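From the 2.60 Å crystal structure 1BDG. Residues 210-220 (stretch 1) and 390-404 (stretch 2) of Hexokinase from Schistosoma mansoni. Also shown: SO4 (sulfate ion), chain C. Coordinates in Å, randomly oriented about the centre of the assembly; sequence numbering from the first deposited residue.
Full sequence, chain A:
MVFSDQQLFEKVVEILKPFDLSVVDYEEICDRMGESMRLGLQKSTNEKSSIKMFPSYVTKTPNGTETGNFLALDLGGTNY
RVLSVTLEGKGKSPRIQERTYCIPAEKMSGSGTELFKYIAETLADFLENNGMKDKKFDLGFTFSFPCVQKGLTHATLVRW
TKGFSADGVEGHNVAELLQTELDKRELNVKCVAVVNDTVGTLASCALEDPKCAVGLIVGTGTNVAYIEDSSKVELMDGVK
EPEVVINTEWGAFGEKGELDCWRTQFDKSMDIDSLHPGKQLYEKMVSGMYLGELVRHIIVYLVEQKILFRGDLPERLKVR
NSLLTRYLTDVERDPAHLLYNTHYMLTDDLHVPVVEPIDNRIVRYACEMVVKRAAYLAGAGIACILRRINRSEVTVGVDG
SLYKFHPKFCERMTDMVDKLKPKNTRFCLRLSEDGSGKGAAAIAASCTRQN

Stretch 1 210-220: PKCAVGLIVGT
Stretch 2, residues 390-404: NRSEVTVGVDGSLYK

Parallel strands are commonly zipped together by alternating backbone hydrogen bonds, as this hexokinase pair illustrates. Strand 212-218 runs parallel to the strand beginning at E393, axes crossing at -24° with a closest approach of 4.5 Å. The ladder begins with T395 N to K211 O (3.1 Å) and A213 N to T395 O (3.1 Å). A213 (phi/psi -119/3) makes a bulge shifting the register by one, from C212 beside T395 to V214 beside V396. Then come G397 N to V214 O (3.0 Å), L216 N to G397 O (2.7 Å), a weak bond from D399 N to L216 O (3.1 Å), and V218 N to D399 O (2.8 Å).

On one face, V214 (t), L216 (t, p), V396 (t) and V398 (chi1 -145°) form a buried apolar layer: V214 CB lies 4.1 Å from V396 CG1, and L216 CD2 4.0 Å from V398 CG1. V394 (t) adds CG1, 3.7 Å from V214 CG2. Lacking polar groups, these side chains suit burial; the stretches together bury 833 Å². The other face carries C212 (t) and T395 (m), with C212 SG 3.6 Å from G397 N.

G400 (phi/psi 124/138) occupies the N-cap position before a helix continuing past K404. A CB there would clash with V218 O, hence glycine. V218 (m) packs its CG2 3.8 Å from Y403 CB.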

ATOM      1  N   PRO A 210      -1.343  -4.739 -22.590  1.00 25.37           N
ATOM      2  CA  PRO A 210      -2.474  -5.671 -22.737  1.00 25.41           C
ATOM      3  C   PRO A 210      -2.388  -6.931 -21.862  1.00 24.53           C
ATOM      4  O   PRO A 210      -3.392  -7.622 -21.643  1.00 22.83           O
ATOM      5  CB  PRO A 210      -2.413  -6.038 -24.228  1.00 24.26           C
ATOM      6  CG  PRO A 210      -1.921  -4.749 -24.857  1.00 25.79           C
ATOM      7  CD  PRO A 210      -0.775  -4.405 -23.910  1.00 25.91           C
ATOM      8  N   LYS A 211      -1.191  -7.200 -21.343  1.00 22.47           N
ATOM      9  CA  LYS A 211      -0.936  -8.378 -20.537  1.00 20.67           C
ATOM     10  C   LYS A 211      -0.971  -8.163 -19.029  1.00 20.58           C
ATOM     11  O   LYS A 211      -0.772  -9.099 -18.264  1.00 21.92           O
ATOM     12  CB  LYS A 211       0.385  -8.985 -20.947  1.00 20.33           C
ATOM     13  N   CYS A 212      -1.238  -6.941 -18.598  1.00 19.93           N
ATOM     14  CA  CYS A 212      -1.297  -6.628 -17.174  1.00 20.90           C
ATOM     15  C   CYS A 212      -2.514  -7.225 -16.492  1.00 21.49           C
ATOM     16  O   CYS A 212      -3.645  -6.792 -16.748  1.00 22.02           O
ATOM     17  CB  CYS A 212      -1.366  -5.125 -16.983  1.00 22.68           C
ATOM     18  SG  CYS A 212      -0.850  -4.541 -15.343  1.00 22.62           S
ATOM     19  N   ALA A 213      -2.292  -8.172 -15.589  1.00 21.04           N
ATOM     20  CA  ALA A 213      -3.398  -8.798 -14.871  1.00 20.09           C
ATOM     21  C   ALA A 213      -3.330  -8.581 -13.352  1.00 20.54           C
ATOM     22  O   ALA A 213      -4.192  -9.074 -12.613  1.00 21.38           O
ATOM     23  CB  ALA A 213      -3.458 -10.272 -15.191  1.00 20.35           C
ATOM     24  N   VAL A 214      -2.339  -7.811 -12.893  1.00 19.44           N
ATOM     25  CA  VAL A 214      -2.158  -7.539 -11.464  1.00 16.32           C
ATOM     26  C   VAL A 214      -1.871  -6.055 -11.222  1.00 15.40           C
ATOM     27  O   VAL A 214      -1.327  -5.375 -12.085  1.00 15.74           O
ATOM     28  CB  VAL A 214      -0.993  -8.374 -10.886  1.00 15.16           C
ATOM     29  CG1 VAL A 214      -0.998  -8.321  -9.396  1.00 13.17           C
ATOM     30  CG2 VAL A 214      -1.095  -9.801 -11.335  1.00 16.55           C
ATOM     31  N   GLY A 215      -2.250  -5.555 -10.054  1.00 14.51           N
ATOM     32  CA  GLY A 215      -2.010  -4.167  -9.718  1.00 13.42           C
ATOM     33  C   GLY A 215      -1.444  -4.135  -8.318  1.00 13.50           C
ATOM     34  O   GLY A 215      -2.200  -4.253  -7.359  1.00 16.51           O
ATOM     35  N   LEU A 216      -0.130  -4.006  -8.190  1.00 12.01           N
ATOM     36  CA  LEU A 216       0.525  -4.005  -6.881  1.00 12.09           C
ATOM     37  C   LEU A 216       0.843  -2.644  -6.279  1.00 11.02           C
ATOM     38  O   LEU A 216       1.425  -1.791  -6.936  1.00 13.27           O
ATOM     39  CB  LEU A 216       1.813  -4.832  -6.962  1.00 13.48           C
ATOM     40  CG  LEU A 216       2.764  -4.916  -5.768  1.00 12.73           C
ATOM     41  CD1 LEU A 216       2.082  -5.578  -4.568  1.00 11.70           C
ATOM     42  CD2 LEU A 216       3.991  -5.699  -6.178  1.00 11.39           C
ATOM     43  N   ILE A 217       0.513  -2.470  -5.003  1.00 10.69           N
ATOM     44  CA  ILE A 217       0.801  -1.225  -4.286  1.00 11.03           C
ATOM     45  C   ILE A 217       1.723  -1.486  -3.097  1.00 11.80           C
ATOM     46  O   ILE A 217       1.362  -2.204  -2.175  1.00 12.60           O
ATOM     47  CB  ILE A 217      -0.474  -0.532  -3.747  1.00  8.31           C
ATOM     48  CG1 ILE A 217      -1.315   0.029  -4.892  1.00  6.03           C
ATOM     49  CG2 ILE A 217      -0.092   0.573  -2.805  1.00  4.75           C
ATOM     50  CD1 ILE A 217      -0.636   1.139  -5.665  1.00  6.73           C
ATOM     51  N   VAL A 218       2.940  -0.966  -3.157  1.00 13.73           N
ATOM     52  CA  VAL A 218       3.885  -1.115  -2.066  1.00 15.89           C
ATOM     53  C   VAL A 218       4.364   0.290  -1.679  1.00 16.72           C
ATOM     54  O   VAL A 218       5.449   0.735  -2.056  1.00 19.57           O
ATOM     55  CB  VAL A 218       5.057  -2.106  -2.421  1.00 17.76           C
ATOM     56  CG1 VAL A 218       4.536  -3.553  -2.449  1.00 18.53           C
ATOM     57  CG2 VAL A 218       5.676  -1.791  -3.772  1.00 19.33           C
ATOM     58  N   GLY A 219       3.502   1.016  -0.975  1.00 16.28           N
ATOM     59  CA  GLY A 219       3.812   2.376  -0.567  1.00 14.71           C
ATOM     60  C   GLY A 219       3.509   2.582   0.896  1.00 13.69           C
ATOM     61  O   GLY A 219       4.014   1.835   1.722  1.00 14.05           O
ATOM     62  N   THR A 220       2.706   3.585   1.233  1.00 12.82           N
ATOM     63  CA  THR A 220       2.354   3.826   2.636  1.00 15.34           C
ATOM     64  C   THR A 220       1.759   2.522   3.186  1.00 16.49           C
ATOM     65  O   THR A 220       1.953   2.171   4.357  1.00 16.63           O
ATOM     66  CB  THR A 220       1.345   5.011   2.782  1.00 16.55           C
ATOM     67  OG1 THR A 220       1.973   6.229   2.355  1.00 16.50           O
ATOM     68  CG2 THR A 220       0.906   5.183   4.233  1.00 13.92           C
ATOM     69  N   ASN A 390      -2.417 -17.781 -12.704  1.00 20.36           N
ATOM     70  CA  ASN A 390      -1.996 -18.910 -13.528  1.00 22.32           C
ATOM     71  C   ASN A 390      -1.678 -18.611 -15.015  1.00 24.09           C
ATOM     72  O   ASN A 390      -1.163 -19.486 -15.726  1.00 25.79           O
ATOM     73  CB  ASN A 390      -3.007 -20.076 -13.394  1.00 21.65           C
ATOM     74  N   ARG A 391      -1.958 -17.391 -15.472  1.00 21.55           N
ATOM     75  CA  ARG A 391      -1.678 -17.010 -16.847  1.00 20.50           C
ATOM     76  C   ARG A 391      -0.191 -17.223 -17.079  1.00 20.76           C
ATOM     77  O   ARG A 391       0.609 -17.026 -16.168  1.00 23.51           O
ATOM     78  CB  ARG A 391      -2.017 -15.535 -17.069  1.00 20.61           C
ATOM     79  CG  ARG A 391      -3.493 -15.242 -17.048  1.00 21.32           C
ATOM     80  CD  ARG A 391      -3.841 -13.774 -17.334  1.00 20.99           C
ATOM     81  NE  ARG A 391      -5.296 -13.669 -17.461  1.00 26.06           N
ATOM     82  CZ  ARG A 391      -5.976 -12.560 -17.745  1.00 27.39           C
ATOM     83  NH1 ARG A 391      -5.347 -11.408 -17.944  1.00 26.85           N
ATOM     84  NH2 ARG A 391      -7.303 -12.609 -17.832  1.00 28.48           N
ATOM     85  N   SER A 392       0.189 -17.589 -18.295  1.00 20.71           N
ATOM     86  CA  SER A 392       1.593 -17.825 -18.602  1.00 20.23           C
ATOM     87  C   SER A 392       2.386 -16.544 -18.881  1.00 21.43           C
ATOM     88  O   SER A 392       3.620 -16.592 -18.978  1.00 23.66           O
ATOM     89  CB  SER A 392       1.719 -18.786 -19.765  1.00 22.84           C
ATOM     90  N   GLU A 393       1.694 -15.410 -19.007  1.00 21.33           N
ATOM     91  CA  GLU A 393       2.345 -14.122 -19.266  1.00 19.78           C
ATOM     92  C   GLU A 393       1.658 -13.018 -18.463  1.00 17.82           C
ATOM     93  O   GLU A 393       0.652 -12.464 -18.877  1.00 16.87           O
ATOM     94  CB  GLU A 393       2.289 -13.805 -20.756  1.00 21.03           C
ATOM     95  CG  GLU A 393       3.567 -13.211 -21.309  1.00 23.47           C
ATOM     96  CD  GLU A 393       4.014 -13.910 -22.588  1.00 25.97           C
ATOM     97  OE1 GLU A 393       3.292 -13.819 -23.609  1.00 24.99           O
ATOM     98  OE2 GLU A 393       5.092 -14.558 -22.569  1.00 26.86           O
ATOM     99  N   VAL A 394       2.210 -12.709 -17.304  1.00 15.71           N
ATOM    100  CA  VAL A 394       1.640 -11.708 -16.429  1.00 14.97           C
ATOM    101  C   VAL A 394       2.453 -10.418 -16.321  1.00 16.10           C
ATOM    102  O   VAL A 394       3.636 -10.455 -15.975  1.00 17.53           O
ATOM    103  CB  VAL A 394       1.511 -12.263 -14.997  1.00 13.71           C
ATOM    104  CG1 VAL A 394       0.648 -11.336 -14.152  1.00 15.53           C
ATOM    105  CG2 VAL A 394       0.963 -13.680 -15.007  1.00 12.07           C
ATOM    106  N   THR A 395       1.830  -9.289 -16.651  1.00 16.88           N
ATOM    107  CA  THR A 395       2.457  -7.974 -16.498  1.00 19.30           C
ATOM    108  C   THR A 395       1.868  -7.475 -15.165  1.00 20.33           C
ATOM    109  O   THR A 395       0.643  -7.526 -14.960  1.00 20.78           O
ATOM    110  CB  THR A 395       2.098  -6.995 -17.659  1.00 17.83           C
ATOM    111  OG1 THR A 395       2.862  -7.325 -18.828  1.00 19.48           O
ATOM    112  CG2 THR A 395       2.389  -5.555 -17.270  1.00 16.54           C
ATOM    113  N   VAL A 396       2.733  -7.028 -14.262  1.00 18.76           N
ATOM    114  CA  VAL A 396       2.326  -6.560 -12.940  1.00 18.59           C
ATOM    115  C   VAL A 396       2.489  -5.047 -12.838  1.00 17.97           C
ATOM    116  O   VAL A 396       3.591  -4.536 -13.023  1.00 18.71           O
ATOM    117  CB  VAL A 396       3.212  -7.244 -11.866  1.00 18.39           C
ATOM    118  CG1 VAL A 396       2.795  -6.844 -10.470  1.00 18.78           C
ATOM    119  CG2 VAL A 396       3.183  -8.747 -12.048  1.00 17.73           C
ATOM    120  N   GLY A 397       1.420  -4.326 -12.520  1.00 19.32           N
ATOM    121  CA  GLY A 397       1.521  -2.874 -12.425  1.00 18.97           C
ATOM    122  C   GLY A 397       1.868  -2.434 -11.022  1.00 18.50           C
ATOM    123  O   GLY A 397       1.070  -2.661 -10.134  1.00 20.45           O
ATOM    124  N   VAL A 398       3.013  -1.791 -10.804  1.00 18.79           N
ATOM    125  CA  VAL A 398       3.393  -1.384  -9.435  1.00 18.82           C
ATOM    126  C   VAL A 398       3.288   0.111  -9.145  1.00 19.27           C
ATOM    127  O   VAL A 398       3.246   0.940 -10.045  1.00 22.04           O
ATOM    128  CB  VAL A 398       4.870  -1.765  -9.069  1.00 18.51           C
ATOM    129  CG1 VAL A 398       4.959  -2.138  -7.607  1.00 19.71           C
ATOM    130  CG2 VAL A 398       5.421  -2.877  -9.933  1.00 18.53           C
ATOM    131  N   ASP A 399       3.282   0.456  -7.868  1.00 18.83           N
ATOM    132  CA  ASP A 399       3.267   1.849  -7.439  1.00 16.89           C
ATOM    133  C   ASP A 399       3.552   1.834  -5.955  1.00 15.93           C
ATOM    134  O   ASP A 399       3.398   0.795  -5.311  1.00 16.69           O
ATOM    135  CB  ASP A 399       1.933   2.545  -7.733  1.00 16.93           C
ATOM    136  CG  ASP A 399       2.104   4.046  -7.979  1.00 17.41           C
ATOM    137  OD1 ASP A 399       3.233   4.554  -7.816  1.00 16.98           O
ATOM    138  OD2 ASP A 399       1.121   4.721  -8.339  1.00 16.88           O
ATOM    139  N   GLY A 400       4.049   2.950  -5.441  1.00 15.64           N
ATOM    140  CA  GLY A 400       4.360   3.049  -4.029  1.00 17.35           C
ATOM    141  C   GLY A 400       5.799   3.449  -3.756  1.00 17.38           C
ATOM    142  O   GLY A 400       6.723   2.935  -4.378  1.00 18.73           O
ATOM    143  N   SER A 401       5.981   4.339  -2.789  1.00 17.76           N
ATOM    144  CA  SER A 401       7.284   4.852  -2.389  1.00 17.58           C
ATOM    145  C   SER A 401       8.346   3.791  -2.250  1.00 18.99           C
ATOM    146  O   SER A 401       9.516   4.028  -2.559  1.00 20.53           O
ATOM    147  CB  SER A 401       7.160   5.542  -1.049  1.00 18.36           C
ATOM    148  OG  SER A 401       5.968   6.298  -1.014  1.00 25.06           O
ATOM    149  N   LEU A 402       7.959   2.640  -1.719  1.00 18.79           N
ATOM    150  CA  LEU A 402       8.920   1.584  -1.520  1.00 18.45           C
ATOM    151  C   LEU A 402       9.553   1.144  -2.833  1.00 18.54           C
ATOM    152  O   LEU A 402      10.782   1.097  -2.960  1.00 17.72           O
ATOM    153  CB  LEU A 402       8.278   0.430  -0.758  1.00 17.85           C
ATOM    154  CG  LEU A 402       8.403   0.710   0.733  1.00 17.48           C
ATOM    155  CD1 LEU A 402       7.975  -0.502   1.528  1.00 17.76           C
ATOM    156  CD2 LEU A 402       9.858   1.033   1.053  1.00 18.14           C
ATOM    157  N   TYR A 403       8.709   0.896  -3.821  1.00 17.93           N
ATOM    158  CA  TYR A 403       9.170   0.485  -5.116  1.00 17.99           C
ATOM    159  C   TYR A 403      10.006   1.628  -5.692  1.00 18.17           C
ATOM    160  O   TYR A 403      11.156   1.432  -6.075  1.00 21.08           O
ATOM    161  CB  TYR A 403       7.966   0.176  -6.032  1.00 18.93           C
ATOM    162  CG  TYR A 403       8.339  -0.136  -7.473  1.00 20.23           C
ATOM    163  CD1 TYR A 403       8.744  -1.425  -7.848  1.00 20.95           C
ATOM    164  CD2 TYR A 403       8.333   0.870  -8.447  1.00 19.92           C
ATOM    165  CE1 TYR A 403       9.139  -1.705  -9.159  1.00 20.65           C
ATOM    166  CE2 TYR A 403       8.723   0.609  -9.754  1.00 20.50           C
ATOM    167  CZ  TYR A 403       9.125  -0.679 -10.110  1.00 22.07           C
ATOM    168  OH  TYR A 403       9.476  -0.947 -11.417  1.00 20.73           O
ATOM    169  N   LYS A 404       9.440   2.829  -5.688  1.00 16.68           N
ATOM    170  CA  LYS A 404      10.085   4.012  -6.251  1.00 14.72           C
ATOM    171  C   LYS A 404      11.369   4.556  -5.658  1.00 16.06           C
ATOM    172  O   LYS A 404      12.387   4.635  -6.346  1.00 17.83           O
ATOM    173  CB  LYS A 404       9.080   5.149  -6.349  1.00 11.68           C
ATOM    174  CG  LYS A 404       8.090   4.929  -7.451  1.00 15.92           C
ATOM    175  CD  LYS A 404       7.172   6.110  -7.653  1.00 16.04           C
ATOM    176  CE  LYS A 404       5.959   6.021  -6.775  1.00 16.81           C
ATOM    177  NZ  LYS A 404       4.886   6.864  -7.364  1.00 18.36           N
TER
HETATM  178  S   SO4 C 502       1.214   5.710  -1.772  1.00 38.76           S
HETATM  179  O1  SO4 C 502       2.639   5.842  -2.012  1.00 36.79           O
HETATM  180  O2  SO4 C 502       0.495   6.786  -2.407  1.00 40.66           O
HETATM  181  O3  SO4 C 502       0.740   4.454  -2.303  1.00 39.69           O
HETATM  182  O4  SO4 C 502       0.960   5.744  -0.359  1.00 40.13           O